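Local coordinates for alcohol dehydrogenase (Escherichia coli, PDB 5VM2), which is a zinc-binding dehydrogenase of unknown specificity that probably oxidises an alcohol group of its substrate with NAD or NADP as acceptor, at residues 1-5 against 16-22; 151-155 against 297-301; 182-186 against 208-214; 236-241 against 254-259. Residues are numbered along the deposited sequence.

Contact 1: 1-5 against 16-22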
loop_
_atom_site.group_PDB
_atom_site.type_symbol
_atom_site.label_atom_id
_atom_site.label_comp_id
_atom_site.label_asym_id
_atom_site.label_seq_id
_atom_site.Cartn_x
_atom_site.Cartn_y
_atom_site.Cartn_z
ATOM N N MET A 1 28.027 8.764 -8.151
ATOM C CA MET A 1 28.549 10.044 -8.611
ATOM C C MET A 1 27.515 10.778 -9.464
ATOM O O MET A 1 27.492 12.009 -9.507
ATOM C CB MET A 1 29.847 9.841 -9.399
ATOM C CG MET A 1 30.446 11.123 -9.957
ATOM S SD MET A 1 31.624 10.822 -11.286
ATOM C CE MET A 1 31.984 12.498 -11.806
ATOM N N LYS A 2 26.670 9.995 -10.124
ATOM C CA LYS A 2 25.615 10.520 -10.974
ATOM C C LYS A 2 24.277 9.907 -10.582
ATOM O O LYS A 2 24.220 8.882 -9.900
ATOM C CB LYS A 2 25.917 10.231 -12.445
ATOM C CG LYS A 2 24.811 10.649 -13.401
ATOM C CD LYS A 2 24.496 9.546 -14.397
ATOM C CE LYS A 2 23.465 10.001 -15.418
ATOM N NZ LYS A 2 22.538 8.901 -15.800
ATOM N N ASN A 3 23.202 10.548 -11.022
ATOM C CA ASN A 3 21.846 10.108 -10.740
ATOM C C ASN A 3 21.052 9.991 -12.036
ATOM O O ASN A 3 21.467 10.462 -13.098
ATOM C CB ASN A 3 21.161 11.090 -9.776
ATOM C CG ASN A 3 19.939 10.505 -9.108
ATOM O OD1 ASN A 3 19.737 9.292 -9.107
ATOM N ND2 ASN A 3 19.114 11.368 -8.530
ATOM N N SER A 4 19.897 9.338 -11.935
ATOM C CA SER A 4 18.927 9.282 -13.017
ATOM C C SER A 4 17.556 9.042 -12.404
ATOM O O SER A 4 17.437 8.647 -11.242
ATOM C CB SER A 4 19.269 8.188 -14.037
ATOM O OG SER A 4 18.933 6.900 -13.544
ATOM N N LYS A 5 16.514 9.309 -13.188
ATOM C CA LYS A 5 15.151 9.033 -12.759
ATOM C C LYS A 5 14.366 8.449 -13.920
ATOM O O LYS A 5 14.609 8.781 -15.084
ATOM C CB LYS A 5 14.408 10.283 -12.253
ATOM C CG LYS A 5 15.256 11.347 -11.598
ATOM C CD LYS A 5 14.461 12.635 -11.372
ATOM C CE LYS A 5 14.225 13.401 -12.667
ATOM N NZ LYS A 5 13.654 14.762 -12.432
ATOM N N ILE A 16 14.278 6.709 -18.815
ATOM C CA ILE A 16 15.215 7.081 -17.765
ATOM C C ILE A 16 16.073 8.222 -18.296
ATOM O O ILE A 16 16.778 8.065 -19.302
ATOM C CB ILE A 16 16.079 5.883 -17.338
ATOM C CG1 ILE A 16 15.187 4.739 -16.844
ATOM C CG2 ILE A 16 17.099 6.294 -16.284
ATOM C CD1 ILE A 16 15.933 3.452 -16.592
ATOM N N ILE A 17 16.008 9.371 -17.630
ATOM C CA ILE A 17 16.783 10.537 -18.026
ATOM C C ILE A 17 17.765 10.869 -16.913
ATOM O O ILE A 17 17.631 10.418 -15.773
ATOM C CB ILE A 17 15.888 11.750 -18.343
ATOM C CG1 ILE A 17 15.022 12.107 -17.130
ATOM C CG2 ILE A 17 15.023 11.468 -19.562
ATOM C CD1 ILE A 17 14.037 13.228 -17.394
ATOM N N SER A 18 18.765 11.673 -17.257
ATOM C CA SER A 18 19.745 12.079 -16.264
ATOM C C SER A 18 19.101 12.982 -15.214
ATOM O O SER A 18 18.083 13.640 -15.449
ATOM C CB SER A 18 20.922 12.796 -16.926
ATOM O OG SER A 18 22.073 12.740 -16.099
ATOM N N ALA A 19 19.710 12.992 -14.033
ATOM C CA ALA A 19 19.250 13.830 -12.939
ATOM C C ALA A 19 20.428 14.123 -12.030
ATOM O O ALA A 19 21.387 13.350 -11.965
ATOM C CB ALA A 19 18.124 13.166 -12.144
ATOM N N GLU A 20 20.350 15.249 -11.335
ATOM C CA GLU A 20 21.394 15.613 -10.395
ATOM C C GLU A 20 21.166 14.907 -9.067
ATOM O O GLU A 20 20.035 14.566 -8.706
ATOM C CB GLU A 20 21.435 17.127 -10.192
ATOM C CG GLU A 20 21.921 17.890 -11.415
ATOM C CD GLU A 20 22.993 18.900 -11.080
ATOM O OE1 GLU A 20 23.471 18.894 -9.926
ATOM O OE2 GLU A 20 23.362 19.697 -11.970
ATOM N N ILE A 21 22.256 14.672 -8.346
ATOM C CA ILE A 21 22.161 14.056 -7.027
ATOM C C ILE A 21 21.652 15.115 -6.058
ATOM O O ILE A 21 22.288 16.169 -5.901
ATOM C CB ILE A 21 23.507 13.472 -6.573
ATOM C CG1 ILE A 21 23.966 12.387 -7.551
ATOM C CG2 ILE A 21 23.389 12.906 -5.166
ATOM C CD1 ILE A 21 25.084 11.512 -7.023
ATOM N N PRO A 22 20.518 14.891 -5.399
ATOM C CA PRO A 22 19.979 15.915 -4.502
ATOM C C PRO A 22 20.887 16.128 -3.303
ATOM O O PRO A 22 21.641 15.242 -2.894
ATOM C CB PRO A 22 18.620 15.345 -4.076
ATOM C CG PRO A 22 18.361 14.175 -4.985
ATOM C CD PRO A 22 19.702 13.668 -5.397
#

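Contact 2: 151-155 against 297-301. With MG (magnesium ion), chain C.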
loop_
_atom_site.group_PDB
_atom_site.type_symbol
_atom_site.label_atom_id
_atom_site.label_comp_id
_atom_site.label_asym_id
_atom_site.label_seq_id
_atom_site.Cartn_x
_atom_site.Cartn_y
_atom_site.Cartn_z
ATOM N N VAL A 151 7.020 -2.560 3.388
ATOM C CA VAL A 151 6.382 -2.043 4.593
ATOM C C VAL A 151 5.249 -1.090 4.228
ATOM O O VAL A 151 4.208 -1.055 4.898
ATOM C CB VAL A 151 7.421 -1.365 5.504
ATOM C CG1 VAL A 151 6.723 -0.530 6.584
ATOM C CG2 VAL A 151 8.344 -2.411 6.127
ATOM N N GLU A 152 5.418 -0.323 3.146
ATOM C CA GLU A 152 4.405 0.669 2.786
ATOM C C GLU A 152 3.042 0.043 2.504
ATOM O O GLU A 152 2.057 0.443 3.149
ATOM C CB GLU A 152 4.912 1.522 1.617
ATOM C CG GLU A 152 4.206 2.863 1.470
ATOM C CD GLU A 152 2.932 2.777 0.646
ATOM O OE1 GLU A 152 2.634 1.685 0.113
ATOM O OE2 GLU A 152 2.232 3.806 0.528
ATOM N N PRO A 153 2.895 -0.914 1.578
ATOM C CA PRO A 153 1.572 -1.529 1.416
ATOM C C PRO A 153 1.145 -2.335 2.630
ATOM O O PRO A 153 -0.054 -2.388 2.932
ATOM C CB PRO A 153 1.733 -2.415 0.171
ATOM C CG PRO A 153 3.207 -2.701 0.098
ATOM C CD PRO A 153 3.862 -1.444 0.594
ATOM N N ALA A 154 2.087 -2.955 3.346
ATOM C CA ALA A 154 1.724 -3.631 4.588
ATOM C C ALA A 154 1.163 -2.639 5.601
ATOM O O ALA A 154 0.223 -2.957 6.339
ATOM C CB ALA A 154 2.935 -4.364 5.163
ATOM N N ALA A 155 1.723 -1.430 5.639
ATOM C CA ALA A 155 1.205 -0.392 6.524
ATOM C C ALA A 155 -0.220 0.000 6.159
ATOM O O ALA A 155 -1.010 0.358 7.043
ATOM C CB ALA A 155 2.120 0.833 6.484
ATOM N N TYR A 297 4.173 2.703 10.737
ATOM C CA TYR A 297 5.417 2.118 10.244
ATOM C C TYR A 297 6.131 1.302 11.311
ATOM O O TYR A 297 6.506 0.153 11.024
ATOM C CB TYR A 297 6.319 3.209 9.651
ATOM C CG TYR A 297 6.316 3.214 8.132
ATOM C CD1 TYR A 297 5.121 3.297 7.428
ATOM C CD2 TYR A 297 7.498 3.123 7.406
ATOM C CE1 TYR A 297 5.095 3.294 6.042
ATOM C CE2 TYR A 297 7.487 3.122 6.011
ATOM C CZ TYR A 297 6.279 3.207 5.337
ATOM O OH TYR A 297 6.252 3.207 3.959
ATOM N N PRO A 298 6.339 1.794 12.537
ATOM C CA PRO A 298 7.074 0.970 13.514
ATOM C C PRO A 298 6.409 -0.366 13.801
ATOM O O PRO A 298 7.083 -1.404 13.770
ATOM C CB PRO A 298 7.129 1.874 14.751
ATOM C CG PRO A 298 7.075 3.262 14.190
ATOM C CD PRO A 298 6.098 3.155 13.055
ATOM N N VAL A 299 5.098 -0.377 14.058
ATOM C CA VAL A 299 4.431 -1.635 14.384
ATOM C C VAL A 299 4.422 -2.578 13.186
ATOM O O VAL A 299 4.441 -3.805 13.354
ATOM C CB VAL A 299 3.006 -1.369 14.916
ATOM C CG1 VAL A 299 2.096 -0.856 13.811
ATOM C CG2 VAL A 299 2.430 -2.638 15.537
ATOM N N THR A 300 4.407 -2.035 11.965
ATOM C CA THR A 300 4.425 -2.885 10.779
ATOM C C THR A 300 5.811 -3.474 10.562
ATOM O O THR A 300 5.955 -4.670 10.278
ATOM C CB THR A 300 3.977 -2.088 9.553
ATOM O OG1 THR A 300 2.686 -1.512 9.803
ATOM C CG2 THR A 300 3.911 -2.980 8.321
ATOM N N ILE A 301 6.847 -2.644 10.708
ATOM C CA ILE A 301 8.219 -3.145 10.657
ATOM C C ILE A 301 8.422 -4.233 11.710
ATOM O O ILE A 301 9.014 -5.283 11.434
ATOM C CB ILE A 301 9.215 -1.985 10.838
ATOM C CG1 ILE A 301 9.172 -1.055 9.623
ATOM C CG2 ILE A 301 10.623 -2.512 11.050
ATOM C CD1 ILE A 301 9.870 0.276 9.850
HETATM MG MG MG C . 1.778 1.627 -1.721
HETATM O O HOH W 1 -0.026 1.048 -1.490
#

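Contact 3: 182-186 against 208-214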
loop_
_atom_site.group_PDB
_atom_site.type_symbol
_atom_site.label_atom_id
_atom_site.label_comp_id
_atom_site.label_asym_id
_atom_site.label_seq_id
_atom_site.Cartn_x
_atom_site.Cartn_y
_atom_site.Cartn_z
ATOM N N LEU A 182 -4.217 -9.026 0.799
ATOM C CA LEU A 182 -3.318 -9.926 1.510
ATOM C C LEU A 182 -2.623 -9.213 2.662
ATOM O O LEU A 182 -2.417 -9.806 3.730
ATOM C CB LEU A 182 -2.302 -10.516 0.530
ATOM C CG LEU A 182 -2.965 -11.363 -0.558
ATOM C CD1 LEU A 182 -1.951 -11.830 -1.583
ATOM C CD2 LEU A 182 -3.691 -12.544 0.071
ATOM N N MET A 183 -2.258 -7.940 2.470
ATOM C CA MET A 183 -1.730 -7.147 3.578
ATOM C C MET A 183 -2.755 -7.014 4.697
ATOM O O MET A 183 -2.410 -7.131 5.879
ATOM C CB MET A 183 -1.307 -5.760 3.097
ATOM C CG MET A 183 -0.141 -5.747 2.119
ATOM S SD MET A 183 1.268 -6.706 2.685
ATOM C CE MET A 183 2.533 -6.198 1.518
ATOM N N THR A 184 -4.015 -6.749 4.340
ATOM C CA THR A 184 -5.068 -6.626 5.345
ATOM C C THR A 184 -5.277 -7.945 6.083
ATOM O O THR A 184 -5.451 -7.960 7.307
ATOM C CB THR A 184 -6.367 -6.160 4.684
ATOM O OG1 THR A 184 -6.126 -4.942 3.963
ATOM C CG2 THR A 184 -7.449 -5.916 5.735
ATOM N N LEU A 185 -5.240 -9.063 5.352
ATOM C CA LEU A 185 -5.344 -10.385 5.968
ATOM C C LEU A 185 -4.270 -10.595 7.031
ATOM O O LEU A 185 -4.566 -10.982 8.167
ATOM C CB LEU A 185 -5.255 -11.456 4.878
ATOM C CG LEU A 185 -4.841 -12.886 5.222
ATOM C CD1 LEU A 185 -5.902 -13.548 6.103
ATOM C CD2 LEU A 185 -4.602 -13.678 3.925
ATOM N N GLN A 186 -3.010 -10.339 6.681
ATOM C CA GLN A 186 -1.936 -10.529 7.646
ATOM C C GLN A 186 -2.048 -9.544 8.807
ATOM O O GLN A 186 -1.737 -9.888 9.954
ATOM C CB GLN A 186 -0.590 -10.411 6.937
ATOM C CG GLN A 186 -0.412 -11.463 5.854
ATOM C CD GLN A 186 1.033 -11.673 5.488
ATOM O OE1 GLN A 186 1.770 -12.335 6.209
ATOM N NE2 GLN A 186 1.450 -11.109 4.358
ATOM N N MET A 208 -2.635 -17.910 -2.421
ATOM C CA MET A 208 -1.765 -17.098 -1.581
ATOM C C MET A 208 -2.476 -16.667 -0.305
ATOM O O MET A 208 -1.854 -16.584 0.760
ATOM C CB MET A 208 -1.268 -15.888 -2.364
ATOM C CG MET A 208 -0.332 -15.003 -1.580
ATOM S SD MET A 208 1.391 -15.387 -1.888
ATOM C CE MET A 208 1.858 -16.034 -0.306
ATOM N N ALA A 209 -3.781 -16.398 -0.390
ATOM C CA ALA A 209 -4.548 -16.054 0.802
ATOM C C ALA A 209 -4.504 -17.186 1.817
ATOM O O ALA A 209 -4.286 -16.956 3.012
ATOM C CB ALA A 209 -5.992 -15.728 0.422
ATOM N N GLU A 210 -4.707 -18.419 1.348
ATOM C CA GLU A 210 -4.647 -19.581 2.228
ATOM C C GLU A 210 -3.246 -19.770 2.796
ATOM O O GLU A 210 -3.089 -20.122 3.970
ATOM C CB GLU A 210 -5.102 -20.826 1.465
ATOM C CG GLU A 210 -4.747 -22.151 2.131
ATOM C CD GLU A 210 -5.649 -22.482 3.310
ATOM O OE1 GLU A 210 -5.316 -23.420 4.066
ATOM O OE2 GLU A 210 -6.690 -21.807 3.476
ATOM N N GLN A 211 -2.212 -19.534 1.982
ATOM C CA GLN A 211 -0.846 -19.628 2.493
ATOM C C GLN A 211 -0.591 -18.581 3.571
ATOM O O GLN A 211 0.081 -18.856 4.571
ATOM C CB GLN A 211 0.158 -19.471 1.349
ATOM C CG GLN A 211 1.608 -19.394 1.811
ATOM C CD GLN A 211 2.596 -19.273 0.663
ATOM O OE1 GLN A 211 2.334 -19.722 -0.457
ATOM N NE2 GLN A 211 3.735 -18.647 0.932
ATOM N N LEU A 212 -1.123 -17.376 3.385
ATOM C CA LEU A 212 -0.906 -16.291 4.330
ATOM C C LEU A 212 -1.874 -16.314 5.511
ATOM O O LEU A 212 -1.839 -15.394 6.333
ATOM C CB LEU A 212 -0.991 -14.947 3.603
ATOM C CG LEU A 212 0.191 -14.699 2.666
ATOM C CD1 LEU A 212 0.115 -13.320 2.029
ATOM C CD2 LEU A 212 1.512 -14.885 3.404
ATOM N N GLY A 213 -2.731 -17.324 5.621
ATOM C CA GLY A 213 -3.474 -17.553 6.843
ATOM C C GLY A 213 -4.974 -17.356 6.790
ATOM O O GLY A 213 -5.608 -17.332 7.852
ATOM N N ALA A 214 -5.567 -17.214 5.606
ATOM C CA ALA A 214 -7.017 -17.108 5.518
ATOM C C ALA A 214 -7.667 -18.364 6.088
ATOM O O ALA A 214 -7.235 -19.481 5.797
ATOM C CB ALA A 214 -7.444 -16.902 4.063
HETATM O O HOH W 2 1.241 -14.656 7.477
#

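Contact 4: 236-241 against 254-259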
loop_
_atom_site.group_PDB
_atom_site.type_symbol
_atom_site.label_atom_id
_atom_site.label_comp_id
_atom_site.label_asym_id
_atom_site.label_seq_id
_atom_site.Cartn_x
_atom_site.Cartn_y
_atom_site.Cartn_z
ATOM N N MET A 236 -25.287 -14.745 10.328
ATOM C CA MET A 236 -25.304 -13.533 11.134
ATOM C C MET A 236 -24.571 -12.374 10.478
ATOM O O MET A 236 -24.821 -11.220 10.843
ATOM C CB MET A 236 -24.673 -13.792 12.508
ATOM C CG MET A 236 -25.002 -15.144 13.121
ATOM S SD MET A 236 -26.686 -15.241 13.769
ATOM C CE MET A 236 -27.071 -16.967 13.484
ATOM N N GLY A 237 -23.763 -12.615 9.454
ATOM C CA GLY A 237 -22.914 -11.581 8.902
ATOM C C GLY A 237 -21.606 -11.461 9.665
ATOM O O GLY A 237 -21.463 -11.917 10.797
ATOM N N ALA A 238 -20.629 -10.832 9.023
ATOM C CA ALA A 238 -19.316 -10.665 9.627
ATOM C C ALA A 238 -19.259 -9.407 10.488
ATOM O O ALA A 238 -19.934 -8.412 10.215
ATOM C CB ALA A 238 -18.234 -10.605 8.545
ATOM N N ASP A 239 -18.436 -9.464 11.542
ATOM C CA ASP A 239 -18.189 -8.277 12.361
ATOM C C ASP A 239 -17.589 -7.146 11.531
ATOM O O ASP A 239 -17.955 -5.975 11.699
ATOM C CB ASP A 239 -17.249 -8.617 13.517
ATOM C CG ASP A 239 -17.869 -9.575 14.509
ATOM O OD1 ASP A 239 -17.878 -10.792 14.234
ATOM O OD2 ASP A 239 -18.345 -9.099 15.559
ATOM N N ILE A 240 -16.648 -7.471 10.652
ATOM C CA ILE A 240 -15.949 -6.479 9.844
ATOM C C ILE A 240 -15.843 -7.022 8.431
ATOM O O ILE A 240 -15.452 -8.176 8.242
ATOM C CB ILE A 240 -14.541 -6.169 10.393
ATOM C CG1 ILE A 240 -14.594 -5.719 11.859
ATOM C CG2 ILE A 240 -13.868 -5.123 9.535
ATOM C CD1 ILE A 240 -13.283 -5.933 12.610
ATOM N N VAL A 241 -16.197 -6.205 7.446
ATOM C CA VAL A 241 -15.968 -6.529 6.044
ATOM C C VAL A 241 -14.997 -5.499 5.497
ATOM O O VAL A 241 -15.262 -4.290 5.566
ATOM C CB VAL A 241 -17.265 -6.538 5.224
ATOM C CG1 VAL A 241 -16.963 -6.945 3.782
ATOM C CG2 VAL A 241 -18.292 -7.476 5.842
ATOM N N ALA A 254 -20.743 -5.607 0.031
ATOM C CA ALA A 254 -20.468 -5.572 1.465
ATOM C C ALA A 254 -21.701 -5.364 2.339
ATOM O O ALA A 254 -21.754 -5.974 3.423
ATOM C CB ALA A 254 -19.415 -4.498 1.762
ATOM N N PRO A 255 -22.696 -4.541 1.968
ATOM C CA PRO A 255 -23.903 -4.450 2.807
ATOM C C PRO A 255 -24.543 -5.793 3.116
ATOM O O PRO A 255 -25.073 -5.987 4.215
ATOM C CB PRO A 255 -24.840 -3.567 1.968
ATOM C CG PRO A 255 -23.935 -2.722 1.174
ATOM C CD PRO A 255 -22.725 -3.549 0.872
ATOM N N TYR A 256 -24.513 -6.727 2.167
ATOM C CA TYR A 256 -25.134 -8.031 2.350
ATOM C C TYR A 256 -24.287 -8.989 3.180
ATOM O O TYR A 256 -24.754 -10.093 3.488
ATOM C CB TYR A 256 -25.431 -8.637 0.978
ATOM C CG TYR A 256 -26.356 -7.760 0.158
ATOM C CD1 TYR A 256 -25.852 -6.814 -0.725
ATOM C CD2 TYR A 256 -27.733 -7.864 0.290
ATOM C CE1 TYR A 256 -26.698 -6.003 -1.464
ATOM C CE2 TYR A 256 -28.590 -7.060 -0.448
ATOM C CZ TYR A 256 -28.066 -6.133 -1.321
ATOM O OH TYR A 256 -28.914 -5.335 -2.052
ATOM N N LEU A 257 -23.072 -8.593 3.564
ATOM C CA LEU A 257 -22.130 -9.489 4.222
ATOM C C LEU A 257 -21.847 -9.141 5.676
ATOM O O LEU A 257 -21.278 -9.977 6.390
ATOM C CB LEU A 257 -20.795 -9.503 3.458
ATOM C CG LEU A 257 -20.862 -9.888 1.978
ATOM C CD1 LEU A 257 -19.482 -9.816 1.355
ATOM C CD2 LEU A 257 -21.446 -11.276 1.820
ATOM N N VAL A 258 -22.219 -7.944 6.125
ATOM C CA VAL A 258 -21.860 -7.432 7.445
ATOM C C VAL A 258 -23.019 -7.666 8.404
ATOM O O VAL A 258 -24.196 -7.646 8.016
ATOM C CB VAL A 258 -21.488 -5.932 7.365
ATOM C CG1 VAL A 258 -22.693 -5.105 6.956
ATOM C CG2 VAL A 258 -20.908 -5.420 8.688
ATOM N N MET A 259 -22.685 -7.889 9.672
ATOM C CA MET A 259 -23.700 -8.051 10.699
ATOM C C MET A 259 -24.218 -6.692 11.163
ATOM O O MET A 259 -23.567 -5.655 10.993
ATOM C CB MET A 259 -23.134 -8.805 11.902
ATOM C CG MET A 259 -22.299 -7.933 12.821
ATOM S SD MET A 259 -21.623 -8.822 14.241
ATOM C CE MET A 259 -22.702 -10.239 14.340
#

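Contact 1: 1-5 against 16-22
The N-terminal chain opens with a beta hairpin, strand 3-10 folding back on strand 13-19, and segments 1-5 and 16-22 form its open end. The short strands 3-5 and 16-19 run at 140° to each other, so the antiparallel pair is clearly twisted. Around K5 and I17 the backbone pairing is complete: K5 N donates to I17 O and I17 N to K5 O, both at 3.0 Å, while I16 CA sends a CA-H...O contact of 3.2 Å to the same K5 O. S4 and S18 follow as a non-hydrogen-bonded pair, CA atoms 4.4 Å apart. At N3 and A19 the pairing loosens. A19 N still reaches N3 O at 3.2 Å and 151°, but N3 N to A19 O is a weak bond of 3.5 Å and 125°. Beyond it the N3 side chain takes over, its ND2 making a weak, nearly straight bond of 3.3 Å to E20 O. That amide also donates to the carbonyl of Y128, which ties the hairpin to strand 128-132. Other polar ends find partners outside too: S4 OG bonds the hydroxyl of Y321, and K5 NZ forms a salt bridge with E60. N3, K5, I17 and A19 share one face of the hairpin, where the aliphatic part of K5 covers the alanine, K5 CG lying 3.4 Å from A19 CB.

Contact 2: 151-155 against 297-301
Two helices cross steeply here, beside the metal site of a zinc-type alcohol dehydrogenase fold: segments 151-155 of helix 145-163 and 297-301 of helix 297-305 have axes 108° apart in direction and 9.4 Å apart at closest. No hydrogen bond joins them. The apolar contacts centre on V151 and the Y297 ring; V151 CG2 lies 3.8 Å from I301 CG1, and A154 CB adds a smaller contact of 3.6 Å to T300 CG2. A155 CB adds a contact of 3.9 Å to Y297 CE1. A CH-pi interaction places V151 CG1 over the face of the Y297 ring, 3.8 Å from its centroid and 11° off the normal. Polar groups look elsewhere: T300 OG1 bonds the carbonyl of R296, and E152 OE2 the hydroxyl of Y293. Metal coordination belongs to E152 alone among these residues, with H65 and E66 as the other protein ligands. E152 CB rests 3.2 Å from Y297 OH, while E152 OE1 binds the magnesium ion at 2.0 Å.

Contact 3: 182-186 against 208-214
L182 lies in helix 179-190, which follows the first strand of the nucleotide-binding type Rossmann domain, and its side chain points at helix 203-211. L182 CD1 meets M208 CG at 3.6 Å, CD2 comes within 3.9 Å of A209 CB, and CB lies 4.0 Å from L212 CD1. M183 and T184 turn elsewhere, M183 toward helix 145-163. One turn on from L182, L185 spans the end of the partner helix: its CD2 approaches A209 O at 3.4 Å and L212 CB at 3.8 Å, and its CD1 lies 3.7 Å from A214 N. There G213, at phi 113°, closes a Schellman motif, with A214 N bonded to A209 O at 2.9 Å. Q186 sets NE2 3.5 Å from L212 CD1 but NE2 donates to D310 O; water 2 lies 2.7 Å from Q186 OE1. With no direct hydrogen bond between the segments, the helix and the C-terminal end of its partner are held by the fit of leucine, methionine and alanine side chains, and the polar end of Q186 is satisfied by D310 and water.

Contact 4: 236-241 against 254-259
V241 fills the apolar centre, its side chain directed at segment 254-259. V241 CG1 lies 4.0 Å from A254 CB, while V241 CG2 is 4.0 Å from L257 CB and 3.9 Å from V258 CB. L257 also reaches I173 and L175 of strand 171-175, and A254 and V258 touch I264 of strand 262-267, so the cluster packs against residues of the neighbouring strands 171-175 and 262-267. Outward from it, the backbones pair in parallel at A238 and V258, CA atoms 4.7 Å apart: A238 N donates to L257 O at 2.8 Å and 172°, and M259 N to A238 O at 2.9 Å and 168°. The pairing lies at the entry to strand 238-243 of the six-stranded parallel Rossmann sheet; the chain turns a corner at D239, after which V241 bonds to K263 and M265 of strand 262-267. G237, at phi 85° and psi 161°, lies so close that a beta carbon would fall 2.7 Å from M259 N. At the margin, M259 CB rests 3.1 Å from M236 O. D239 OD1 is hydrogen-bonded to the backbone N of K171, and D239 OD2 lies 3.5 Å from M259 SD.

Contact 2 joins helix to helix, and contact 3 joins a helix to the end of another and the turn that follows it; both are buried, rely on apolar side chains and have no direct hydrogen bond between their segments. They also touch each other: M183 CG lies 3.5 Å from P153 O and M183 SD 3.6 Å from A154 CA, so helix 179-190 packs on helix 145-163. Contacts 1 and 4 are backbone-paired instead, antiparallel in the hairpin and parallel in contact 4, where a buried cluster of V241, A254, L257 and V258 backs the strands. Contact 1 is the surface member, its centre about 50 Å from that of contact 4. Contacts 3 and 4 both belong to the Rossmann domain; contact 2 alone includes a metal ligand.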